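PDB 6J3A: gamma-glutamyltranspeptidase from Streptomyces lincolnensis, which probably cleaves or transfers amide-linked acyl groups such as gamma-glutamyl, as an LmbA-like member of the Ntn-hydrolase superfamily. Local coordinates for residues N266-C271 with S486-D491; P494-G499 with H512-V517. One frame throughout, in Å; residues are numbered along the deposited sequence.

Contact 1: residues N266-C271 with S486-D491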
loop_
_atom_site.group_PDB
_atom_site.type_symbol
_atom_site.label_atom_id
_atom_site.label_comp_id
_atom_site.label_asym_id
_atom_site.label_seq_id
_atom_site.Cartn_x
_atom_site.Cartn_y
_atom_site.Cartn_z
ATOM N N ASN A 266 -21.884 -10.356 20.739
ATOM C CA ASN A 266 -20.761 -9.943 21.601
ATOM C C ASN A 266 -20.416 -8.441 21.493
ATOM O O ASN A 266 -19.250 -8.061 21.358
ATOM C CB ASN A 266 -19.545 -10.815 21.274
ATOM C CG ASN A 266 -18.353 -10.517 22.154
ATOM O OD1 ASN A 266 -18.440 -10.598 23.377
ATOM N ND2 ASN A 266 -17.232 -10.158 21.534
ATOM N N GLY A 267 -21.446 -7.599 21.523
ATOM C CA GLY A 267 -21.276 -6.143 21.421
ATOM C C GLY A 267 -21.348 -5.580 20.013
ATOM O O GLY A 267 -21.533 -4.363 19.836
ATOM N N TRP A 268 -21.181 -6.456 19.017
ATOM C CA TRP A 268 -21.241 -6.094 17.602
ATOM C C TRP A 268 -22.575 -6.464 16.964
ATOM O O TRP A 268 -23.288 -7.353 17.438
ATOM C CB TRP A 268 -20.152 -6.797 16.777
ATOM C CG TRP A 268 -18.750 -6.703 17.273
ATOM C CD1 TRP A 268 -18.200 -7.414 18.295
ATOM C CD2 TRP A 268 -17.689 -5.908 16.721
ATOM N NE1 TRP A 268 -16.874 -7.090 18.440
ATOM C CE2 TRP A 268 -16.534 -6.170 17.484
ATOM C CE3 TRP A 268 -17.610 -4.986 15.675
ATOM C CZ2 TRP A 268 -15.314 -5.540 17.235
ATOM C CZ3 TRP A 268 -16.396 -4.365 15.425
ATOM C CH2 TRP A 268 -15.265 -4.644 16.202
ATOM N N THR A 269 -22.874 -5.774 15.869
ATOM C CA THR A 269 -23.918 -6.157 14.933
ATOM C C THR A 269 -23.255 -6.298 13.577
ATOM O O THR A 269 -22.597 -5.372 13.124
ATOM C CB THR A 269 -25.008 -5.080 14.812
ATOM O OG1 THR A 269 -25.508 -4.761 16.115
ATOM C CG2 THR A 269 -26.159 -5.550 13.905
ATOM N N VAL A 270 -23.434 -7.441 12.927
ATOM C CA VAL A 270 -22.967 -7.620 11.555
ATOM C C VAL A 270 -24.147 -7.449 10.608
ATOM O O VAL A 270 -25.200 -8.024 10.838
ATOM C CB VAL A 270 -22.340 -8.992 11.341
ATOM C CG1 VAL A 270 -21.734 -9.061 9.947
ATOM C CG2 VAL A 270 -21.263 -9.242 12.389
ATOM N N CYS A 271 -23.952 -6.654 9.556
ATOM C CA CYS A 271 -24.956 -6.429 8.509
ATOM C C CYS A 271 -24.557 -7.118 7.215
ATOM O O CYS A 271 -23.408 -7.014 6.784
ATOM C CB CYS A 271 -25.137 -4.932 8.243
ATOM S SG CYS A 271 -25.661 -4.028 9.716
ATOM N N SER A 486 -20.020 -6.932 3.715
ATOM C CA SER A 486 -20.320 -6.816 5.145
ATOM C C SER A 486 -20.148 -5.395 5.635
ATOM O O SER A 486 -19.301 -4.642 5.132
ATOM C CB SER A 486 -19.392 -7.705 5.976
ATOM O OG SER A 486 -19.358 -9.030 5.478
ATOM N N ILE A 487 -20.974 -5.034 6.607
ATOM C CA ILE A 487 -20.741 -3.866 7.438
ATOM C C ILE A 487 -20.916 -4.303 8.893
ATOM O O ILE A 487 -21.872 -4.994 9.230
ATOM C CB ILE A 487 -21.662 -2.681 7.054
ATOM C CG1 ILE A 487 -21.168 -2.051 5.748
ATOM C CG2 ILE A 487 -21.688 -1.633 8.167
ATOM C CD1 ILE A 487 -21.908 -0.805 5.299
ATOM N N ALA A 488 -19.983 -3.910 9.754
ATOM C CA ALA A 488 -20.067 -4.255 11.176
ATOM C C ALA A 488 -20.304 -3.020 12.013
ATOM O O ALA A 488 -19.672 -1.993 11.806
ATOM C CB ALA A 488 -18.820 -4.980 11.651
ATOM N N LEU A 489 -21.249 -3.141 12.941
ATOM C CA LEU A 489 -21.505 -2.139 13.963
ATOM C C LEU A 489 -20.885 -2.573 15.292
ATOM O O LEU A 489 -20.746 -3.772 15.565
ATOM C CB LEU A 489 -23.011 -1.920 14.141
ATOM C CG LEU A 489 -23.908 -1.927 12.898
ATOM C CD1 LEU A 489 -25.346 -1.591 13.258
ATOM C CD2 LEU A 489 -23.405 -0.937 11.867
ATOM N N ARG A 490 -20.502 -1.592 16.101
ATOM C CA ARG A 490 -20.116 -1.828 17.495
ATOM C C ARG A 490 -20.993 -0.905 18.317
ATOM O O ARG A 490 -20.954 0.310 18.113
ATOM C CB ARG A 490 -18.631 -1.521 17.708
ATOM C CG ARG A 490 -18.107 -1.754 19.115
ATOM C CD ARG A 490 -17.972 -3.232 19.427
ATOM N NE ARG A 490 -17.372 -3.449 20.749
ATOM C CZ ARG A 490 -17.998 -3.313 21.925
ATOM N NH1 ARG A 490 -19.284 -2.955 22.001
ATOM N NH2 ARG A 490 -17.324 -3.535 23.051
ATOM N N ASP A 491 -21.805 -1.485 19.207
ATOM C CA ASP A 491 -22.780 -0.731 20.009
ATOM C C ASP A 491 -23.755 0.065 19.104
ATOM O O ASP A 491 -24.137 1.208 19.403
ATOM C CB ASP A 491 -22.036 0.194 20.998
ATOM C CG ASP A 491 -22.615 0.165 22.414
ATOM O OD1 ASP A 491 -23.009 -0.910 22.912
ATOM O OD2 ASP A 491 -22.633 1.236 23.052
#
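Trp268 and Arg490 form a non-hydrogen-bonded pair where strands 268-272 and 486-490 run antiparallel, neighbours in the beta core of the Ntn-hydrolase fold. The Arg490 side chain lies across the indole. Its CB is 4.1 Å from Trp268 CE3. CG points anti to the backbone N, and a bend at chi2 (73°) places CD over the ring. Arg490 CD makes a CH-pi contact, 3.9 Å from the centroid of the Trp268 five-membered ring. CZ is farther off, so any cation-pi attraction is weak. At the tip, Arg490 NH1 gives a weak hydrogen bond to Gly267 O at 3.4 Å. The same oxygen takes a straighter bond from Asp491 N (172°). An alanine in place of Trp268 would probably leave Arg490 CD without its ring and Phe514 without its edge-to-face partner. On the other face of the pair, Thr269 CB meets Leu489 CB at 3.8 Å. Thr269 OG1 turns instead to Asp264. On the same side, Cys271 SG lies 4.2 Å from Leu489 CG. Strands 256-265 and 493-499 flank the pair. The Trp268 and Val270 side packs on helix 506-519, and Val270 also meets helix 280-288.

Contact 2: residues P494-G499 with H512-V517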
loop_
_atom_site.group_PDB
_atom_site.type_symbol
_atom_site.label_atom_id
_atom_site.label_comp_id
_atom_site.label_asym_id
_atom_site.label_seq_id
_atom_site.Cartn_x
_atom_site.Cartn_y
_atom_site.Cartn_z
ATOM N N PRO A 494 -21.880 2.189 13.035
ATOM C CA PRO A 494 -21.035 1.640 11.970
ATOM C C PRO A 494 -19.545 1.899 12.216
ATOM O O PRO A 494 -19.135 3.057 12.297
ATOM C CB PRO A 494 -21.526 2.382 10.711
ATOM C CG PRO A 494 -22.892 2.866 11.052
ATOM C CD PRO A 494 -22.815 3.204 12.511
ATOM N N VAL A 495 -18.767 0.826 12.386
ATOM C CA VAL A 495 -17.294 0.924 12.534
ATOM C C VAL A 495 -16.430 0.286 11.453
ATOM O O VAL A 495 -15.288 0.691 11.322
ATOM C CB VAL A 495 -16.761 0.347 13.870
ATOM C CG1 VAL A 495 -17.357 1.095 15.042
ATOM C CG2 VAL A 495 -16.993 -1.157 13.992
ATOM N N MET A 496 -16.922 -0.720 10.733
ATOM C CA MET A 496 -16.074 -1.485 9.804
ATOM C C MET A 496 -16.888 -1.884 8.572
ATOM O O MET A 496 -18.050 -2.280 8.680
ATOM C CB MET A 496 -15.460 -2.723 10.497
ATOM C CG MET A 496 -14.416 -3.475 9.676
ATOM S SD MET A 496 -13.394 -4.664 10.597
ATOM C CE MET A 496 -14.659 -5.807 11.156
ATOM N N ALA A 497 -16.273 -1.743 7.404
ATOM C CA ALA A 497 -16.877 -2.101 6.126
ATOM C C ALA A 497 -15.859 -2.955 5.428
ATOM O O ALA A 497 -14.717 -2.535 5.247
ATOM C CB ALA A 497 -17.171 -0.859 5.298
ATOM N N PHE A 498 -16.274 -4.144 5.020
ATOM C CA PHE A 498 -15.341 -5.140 4.536
ATOM C C PHE A 498 -15.980 -6.136 3.568
ATOM O O PHE A 498 -17.195 -6.133 3.335
ATOM C CB PHE A 498 -14.654 -5.836 5.731
ATOM C CG PHE A 498 -15.591 -6.563 6.652
ATOM C CD1 PHE A 498 -16.425 -5.867 7.516
ATOM C CD2 PHE A 498 -15.610 -7.955 6.688
ATOM C CE1 PHE A 498 -17.279 -6.542 8.381
ATOM C CE2 PHE A 498 -16.460 -8.637 7.550
ATOM C CZ PHE A 498 -17.288 -7.928 8.405
ATOM N N GLY A 499 -15.119 -6.946 2.969
ATOM C CA GLY A 499 -15.540 -8.002 2.066
ATOM C C GLY A 499 -14.376 -8.685 1.388
ATOM O O GLY A 499 -13.212 -8.407 1.678
ATOM N N HIS A 512 -13.922 -15.702 9.450
ATOM C CA HIS A 512 -12.636 -15.861 10.141
ATOM C C HIS A 512 -12.030 -14.478 10.408
ATOM O O HIS A 512 -11.625 -14.166 11.538
ATOM C CB HIS A 512 -11.672 -16.766 9.359
ATOM C CG HIS A 512 -12.311 -18.019 8.842
ATOM N ND1 HIS A 512 -13.379 -18.613 9.470
ATOM C CD2 HIS A 512 -12.054 -18.771 7.747
ATOM C CE1 HIS A 512 -13.748 -19.682 8.788
ATOM N NE2 HIS A 512 -12.959 -19.800 7.737
ATOM N N PHE A 513 -12.028 -13.640 9.379
ATOM C CA PHE A 513 -11.540 -12.263 9.486
ATOM C C PHE A 513 -12.232 -11.461 10.585
ATOM O O PHE A 513 -11.566 -10.935 11.478
ATOM C CB PHE A 513 -11.740 -11.563 8.152
ATOM C CG PHE A 513 -11.553 -10.086 8.203
ATOM C CD1 PHE A 513 -10.289 -9.548 8.320
ATOM C CD2 PHE A 513 -12.641 -9.234 8.114
ATOM C CE1 PHE A 513 -10.106 -8.176 8.350
ATOM C CE2 PHE A 513 -12.469 -7.863 8.143
ATOM C CZ PHE A 513 -11.199 -7.333 8.260
ATOM N N PHE A 514 -13.558 -11.371 10.507
ATOM C CA PHE A 514 -14.342 -10.593 11.468
ATOM C C PHE A 514 -14.130 -11.035 12.909
ATOM O O PHE A 514 -14.021 -10.189 13.794
ATOM C CB PHE A 514 -15.828 -10.657 11.152
ATOM C CG PHE A 514 -16.700 -10.085 12.239
ATOM C CD1 PHE A 514 -17.016 -8.729 12.250
ATOM C CD2 PHE A 514 -17.203 -10.905 13.247
ATOM C CE1 PHE A 514 -17.822 -8.205 13.240
ATOM C CE2 PHE A 514 -18.004 -10.385 14.244
ATOM C CZ PHE A 514 -18.315 -9.032 14.241
ATOM N N LEU A 515 -14.101 -12.344 13.149
ATOM C CA LEU A 515 -13.770 -12.857 14.492
ATOM C C LEU A 515 -12.343 -12.476 14.918
ATOM O O LEU A 515 -12.100 -12.068 16.064
ATOM C CB LEU A 515 -13.963 -14.380 14.586
ATOM C CG LEU A 515 -15.406 -14.906 14.517
ATOM C CD1 LEU A 515 -15.422 -16.422 14.617
ATOM C CD2 LEU A 515 -16.291 -14.318 15.598
ATOM N N ALA A 516 -11.399 -12.597 13.997
ATOM C CA ALA A 516 -10.043 -12.161 14.289
ATOM C C ALA A 516 -10.020 -10.680 14.678
ATOM O O ALA A 516 -9.416 -10.329 15.688
ATOM C CB ALA A 516 -9.125 -12.438 13.120
ATOM N N VAL A 517 -10.713 -9.827 13.924
ATOM C CA VAL A 517 -10.774 -8.396 14.261
ATOM C C VAL A 517 -11.287 -8.177 15.691
ATOM O O VAL A 517 -10.749 -7.367 16.433
ATOM C CB VAL A 517 -11.667 -7.590 13.289
ATOM C CG1 VAL A 517 -11.810 -6.142 13.757
ATOM C CG2 VAL A 517 -11.109 -7.623 11.871
#
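This contact is a helix-on-sheet layer of the alpha-beta-beta-alpha sandwich that characterises Ntn hydrolases. Strand 493-499 faces helix 506-519, which follows it in the chain. The two short axes come within 10.3 Å, and the side chains between them are buried and apolar. A classic beta bulge lies in the strand: Val495 and Met496 both face Ala488. Met496, on the bulge, sends its side chain to the helix. Its CG is anti to the backbone N (chi1 -172°), and the thioether meets Val517 tip to tip. Met496 SD lies 3.8 Å from Val517 CG1. The chain bends at chi3, and Met496 CE comes to rest 3.9 Å from Phe514 CD1. Met496 SD also makes an oblique Met-aromatic contact with Phe513, 5.1 Å from its ring centroid. Two residues on, Phe498 has CG in the crowded position between its backbone N and carbonyl carbon (chi1 61°). Its ring touches both Phe513 and Phe514. Phe498 CZ is 3.9 Å from Phe514 CD1. Phe513 is shared more widely. It reaches Ala591 of strand 590-594 and Ala532 and Ile533 of helix 529-534. One face of its ring holds Val517 CG2, 3.6 Å above the plane and offset toward the rim. The Phe498 and Phe513 ring planes are 51° apart. Phe498 CE2 lies in the plane of the Phe513 ring at its edge, and Phe498 CD2 is 3.5 Å from Phe513 CE2.

Overall arrangement
From the N terminus, residues 266-271 come first. Contact 1 closes a loop of 214 residues, which includes the unmodelled residues 384-420, when 486-491 pairs with them. The chain then turns directly into strand 493-499 and, after 12 intervening residues, reaches segment 512-517, where contact 2 closes its own short loop. The two contacts are in series and do not cross. They share the sheet: strands 486-490 and 493-499 are neighbours, with probable hydrogen bonds from Ala488 N to Met496 O and from Ser486 N to Phe498 O. Phe514 also joins them, its CZ packing 3.5 Å from Val270 CG2. Helix 506-519 thus covers both long-range and local strand pairings.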